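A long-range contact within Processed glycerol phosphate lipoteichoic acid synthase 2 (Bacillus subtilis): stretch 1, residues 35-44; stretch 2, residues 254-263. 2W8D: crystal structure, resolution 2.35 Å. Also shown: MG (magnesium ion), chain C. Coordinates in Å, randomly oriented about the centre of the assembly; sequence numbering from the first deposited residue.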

# COMPACT_ATOMS: atom_id res chain seq x y z
N ILE A 35 0.85 10.23 7.34
CA ILE A 35 1.68 9.18 7.90
C ILE A 35 1.25 7.86 7.21
O ILE A 35 0.15 7.36 7.43
N TYR A 36 2.10 7.31 6.35
CA TYR A 36 1.78 6.02 5.76
C TYR A 36 2.42 4.96 6.64
O TYR A 36 3.53 5.16 7.14
N VAL A 37 1.73 3.84 6.79
CA VAL A 37 2.29 2.63 7.41
C VAL A 37 2.09 1.42 6.52
O VAL A 37 0.96 1.07 6.20
N SER A 38 3.19 0.80 6.11
CA SER A 38 3.16 -0.42 5.35
C SER A 38 3.17 -1.59 6.32
O SER A 38 4.16 -1.82 7.01
N LEU A 39 2.06 -2.33 6.35
CA LEU A 39 1.83 -3.50 7.23
C LEU A 39 2.29 -4.76 6.54
O LEU A 39 1.55 -5.33 5.72
N GLU A 40 3.50 -5.19 6.85
CA GLU A 40 4.18 -6.27 6.15
C GLU A 40 3.35 -7.56 6.05
O GLU A 40 2.92 -8.12 7.10
N SER A 41 3.17 -8.04 4.81
CA SER A 41 2.62 -9.38 4.53
C SER A 41 1.24 -9.62 5.14
O SER A 41 0.85 -10.77 5.32
N LEU A 42 0.53 -8.55 5.48
CA LEU A 42 -0.78 -8.64 6.14
C LEU A 42 -1.96 -8.70 5.16
O LEU A 42 -2.18 -7.78 4.37
N GLN A 43 -2.71 -9.79 5.20
CA GLN A 43 -3.86 -10.01 4.27
C GLN A 43 -5.17 -9.73 5.00
O GLN A 43 -5.25 -9.90 6.21
N SER A 44 -6.19 -9.35 4.25
CA SER A 44 -7.48 -8.99 4.80
C SER A 44 -8.19 -10.13 5.53
O SER A 44 -8.99 -9.86 6.40
N VAL A 254 -2.60 6.52 7.00
CA VAL A 254 -3.01 5.61 5.94
C VAL A 254 -2.19 4.34 6.11
O VAL A 254 -0.96 4.37 6.00
N MSE A 255 -2.86 3.20 6.31
CA MSE A 255 -2.17 1.93 6.52
C MSE A 255 -2.63 0.88 5.57
O MSE A 255 -3.84 0.70 5.34
N TYR A 256 -1.66 0.13 5.06
CA TYR A 256 -1.97 -0.90 4.08
C TYR A 256 -1.11 -2.14 4.22
O TYR A 256 0.12 -2.05 4.44
N GLY A 257 -1.73 -3.31 4.01
CA GLY A 257 -0.93 -4.52 3.85
C GLY A 257 -0.21 -4.39 2.52
O GLY A 257 -0.81 -3.93 1.54
N ASP A 258 1.07 -4.76 2.45
CA ASP A 258 1.82 -4.53 1.19
C ASP A 258 1.57 -5.60 0.09
O ASP A 258 1.51 -5.28 -1.10
N HIS A 259 1.35 -6.86 0.49
CA HIS A 259 1.09 -7.94 -0.48
C HIS A 259 0.79 -9.17 0.32
O HIS A 259 0.82 -9.09 1.55
N TYR A 260 0.57 -10.32 -0.33
CA TYR A 260 0.22 -11.51 0.46
C TYR A 260 1.40 -11.98 1.26
O TYR A 260 2.52 -11.81 0.84
N GLY A 261 1.15 -12.60 2.40
CA GLY A 261 2.21 -13.27 3.13
C GLY A 261 2.21 -14.78 2.89
O GLY A 261 3.27 -15.43 2.96
N ILE A 262 1.03 -15.34 2.62
CA ILE A 262 0.89 -16.78 2.46
C ILE A 262 0.64 -17.16 0.99
O ILE A 262 -0.47 -16.96 0.47
N SER A 263 1.64 -17.75 0.34
CA SER A 263 1.49 -18.20 -1.05
C SER A 263 0.69 -19.50 -1.22
O SER A 263 0.21 -20.10 -0.24

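Strands 35-39 and 254-257 run side by side and parallel, so their side chains pair in register and alternate between the two faces of the sheet. Backbone hydrogen bonds such as Val 37 N to Val 254 O (2.9 Å) and Leu 39 N to Tyr 256 O (2.7 Å) fix this register.

One face carries Tyr 36, Val 254, Ser 38 and Tyr 256. Tyr 36 (chi1 -89°, m) lays its flat ring beside the branched bump of Val 254 (t): the Val 254 CB sits over one ring face, 4.2 Å from the centroid, and Tyr 36 CE2 meets Val 254 CG1 at 3.6 Å. Tyr 256 takes the p rotamer, which brings its ring back across the neighbouring strand. There it covers Ser 38, whose CA lies over the ring face, 4.0 Å from its centroid. The small serine leaves room for this lid, and Tyr 256 CE2 reaches the edge of the Tyr 36 ring, 3.8 Å from Tyr 36 CD2. At the polar end, one water joins Ser 38 OG (t; 2.8 Å) to Tyr 256 OH (2.9 Å).

The other face is aliphatic. Val 37 (t) presses its CB against CG of Met 255 (3.6 Å), a selenomethionine in m, t, m whose tip leads away from stretch 1. Leu 39 (m, t) sets CD1 4.0 Å from Met 255 CB, extending the greasy patch. Beside it, Gly 257 supplies a hollow rather than a bump: the carbonyl of Leu 42 approaches to 3.5 Å between Leu 42 O and Gly 257 CA, and a CB here would clash with that oxygen.

Beyond the strands, acidic and imidazole groups converge on magnesium. Glu 40 (t, p) starts away from stretch 2, but its carboxylate curls back to bind the ion through OE1 (2.2 Å) and OE2 (2.1 Å). Asp 258 (p) contributes OD2 (2.1 Å) and His 259 (p) contributes NE2 (2.2 Å); two further ligand atoms come from elsewhere in the structure. The cation allows the carboxylates to crowd, with Glu 40 OE1 only 3.0 Å from Asp 258 OD2. The free oxygen of Asp 258, OD1, accepts a hydrogen bond from Ser 41 N (2.7 Å), while Ser 41 OG (m) donates to Glu 40 OE2 (2.7 Å). His 259 ND1 donates to Tyr 260 O (2.8 Å), steadying the ring.

Gln 43 (m, t) reaches across to the Gly 261 region, where the absence of a side chain also spares Ser 41 O a clash.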

# COMPACT_ATOMS: atom_id res chain seq x y z
CB ILE A 35 1.48 9.08 9.44
CG1 ILE A 35 1.96 10.35 10.17
CG2 ILE A 35 2.17 7.84 10.01
CD1 ILE A 35 1.54 10.45 11.65
CB TYR A 36 2.38 5.90 4.34
CG TYR A 36 1.53 6.37 3.21
CD1 TYR A 36 1.54 7.70 2.81
CD2 TYR A 36 0.76 5.47 2.48
CE1 TYR A 36 0.79 8.14 1.71
CE2 TYR A 36 -0.01 5.90 1.38
CZ TYR A 36 0.02 7.24 1.01
OH TYR A 36 -0.73 7.66 -0.06
CB VAL A 37 1.65 2.29 8.77
CG1 VAL A 37 2.35 1.09 9.37
CG2 VAL A 37 1.69 3.53 9.71
CB SER A 38 4.39 -0.48 4.43
OG SER A 38 4.61 -1.78 3.92
CB LEU A 39 0.34 -3.61 7.50
CG LEU A 39 -0.31 -2.38 8.13
CD1 LEU A 39 -1.81 -2.52 8.23
CD2 LEU A 39 0.28 -2.10 9.51
CB GLU A 40 5.50 -6.58 6.87
CG GLU A 40 6.43 -7.56 6.18
CD GLU A 40 6.62 -7.31 4.69
OE1 GLU A 40 7.16 -6.24 4.30
OE2 GLU A 40 6.21 -8.21 3.90
CB SER A 41 3.58 -10.46 5.02
OG SER A 41 4.80 -10.49 4.30
CB LEU A 42 -0.94 -7.48 7.11
CG LEU A 42 -2.14 -7.70 8.05
CD1 LEU A 42 -1.86 -8.85 9.03
CD2 LEU A 42 -2.51 -6.42 8.79
CB GLN A 43 -3.85 -11.45 3.71
CG GLN A 43 -2.62 -11.76 2.83
CD GLN A 43 -2.43 -13.23 2.48
OE1 GLN A 43 -3.29 -13.85 1.81
NE2 GLN A 43 -1.30 -13.79 2.89
CB SER A 44 -8.40 -8.44 3.70
OG SER A 44 -7.98 -7.15 3.23
CB VAL A 254 -2.54 6.16 4.57
CG1 VAL A 254 -2.94 5.23 3.42
CG2 VAL A 254 -3.00 7.58 4.35
CB MSE A 255 -2.34 1.43 7.94
CG MSE A 255 -1.94 2.48 8.95
SE MSE A 255 -1.95 1.73 10.72
CE MSE A 255 -3.89 1.41 10.93
CB TYR A 256 -1.78 -0.31 2.67
CG TYR A 256 -0.37 0.09 2.37
CD1 TYR A 256 0.47 -0.75 1.67
CD2 TYR A 256 0.13 1.34 2.76
CE1 TYR A 256 1.80 -0.41 1.39
CE2 TYR A 256 1.46 1.70 2.50
CZ TYR A 256 2.29 0.83 1.79
OH TYR A 256 3.60 1.15 1.46
CB ASP A 258 3.32 -4.26 1.44
CG ASP A 258 4.03 -5.41 2.14
OD1 ASP A 258 3.35 -6.31 2.70
OD2 ASP A 258 5.28 -5.44 2.09
CB HIS A 259 2.36 -8.19 -1.32
CG HIS A 259 3.58 -8.31 -0.48
ND1 HIS A 259 3.89 -9.46 0.24
CD2 HIS A 259 4.52 -7.38 -0.14
CE1 HIS A 259 5.00 -9.25 0.93
NE2 HIS A 259 5.39 -8.00 0.73
CB TYR A 260 -0.29 -12.68 -0.41
CG TYR A 260 0.75 -13.19 -1.37
CD1 TYR A 260 1.59 -14.22 -1.00
CD2 TYR A 260 0.95 -12.59 -2.62
CE1 TYR A 260 2.58 -14.72 -1.88
CE2 TYR A 260 1.96 -13.06 -3.53
CZ TYR A 260 2.75 -14.13 -3.12
OH TYR A 260 3.73 -14.64 -3.89
CB ILE A 262 -0.29 -17.32 3.32
CG1 ILE A 262 -0.24 -16.78 4.76
CG2 ILE A 262 -0.30 -18.86 3.28
CD1 ILE A 262 1.03 -17.20 5.51
CB SER A 263 2.86 -18.32 -1.70
OG SER A 263 3.54 -19.46 -1.23
MG MG C . 6.68 -7.03 2.26
O HOH W 1 5.09 -1.28 1.23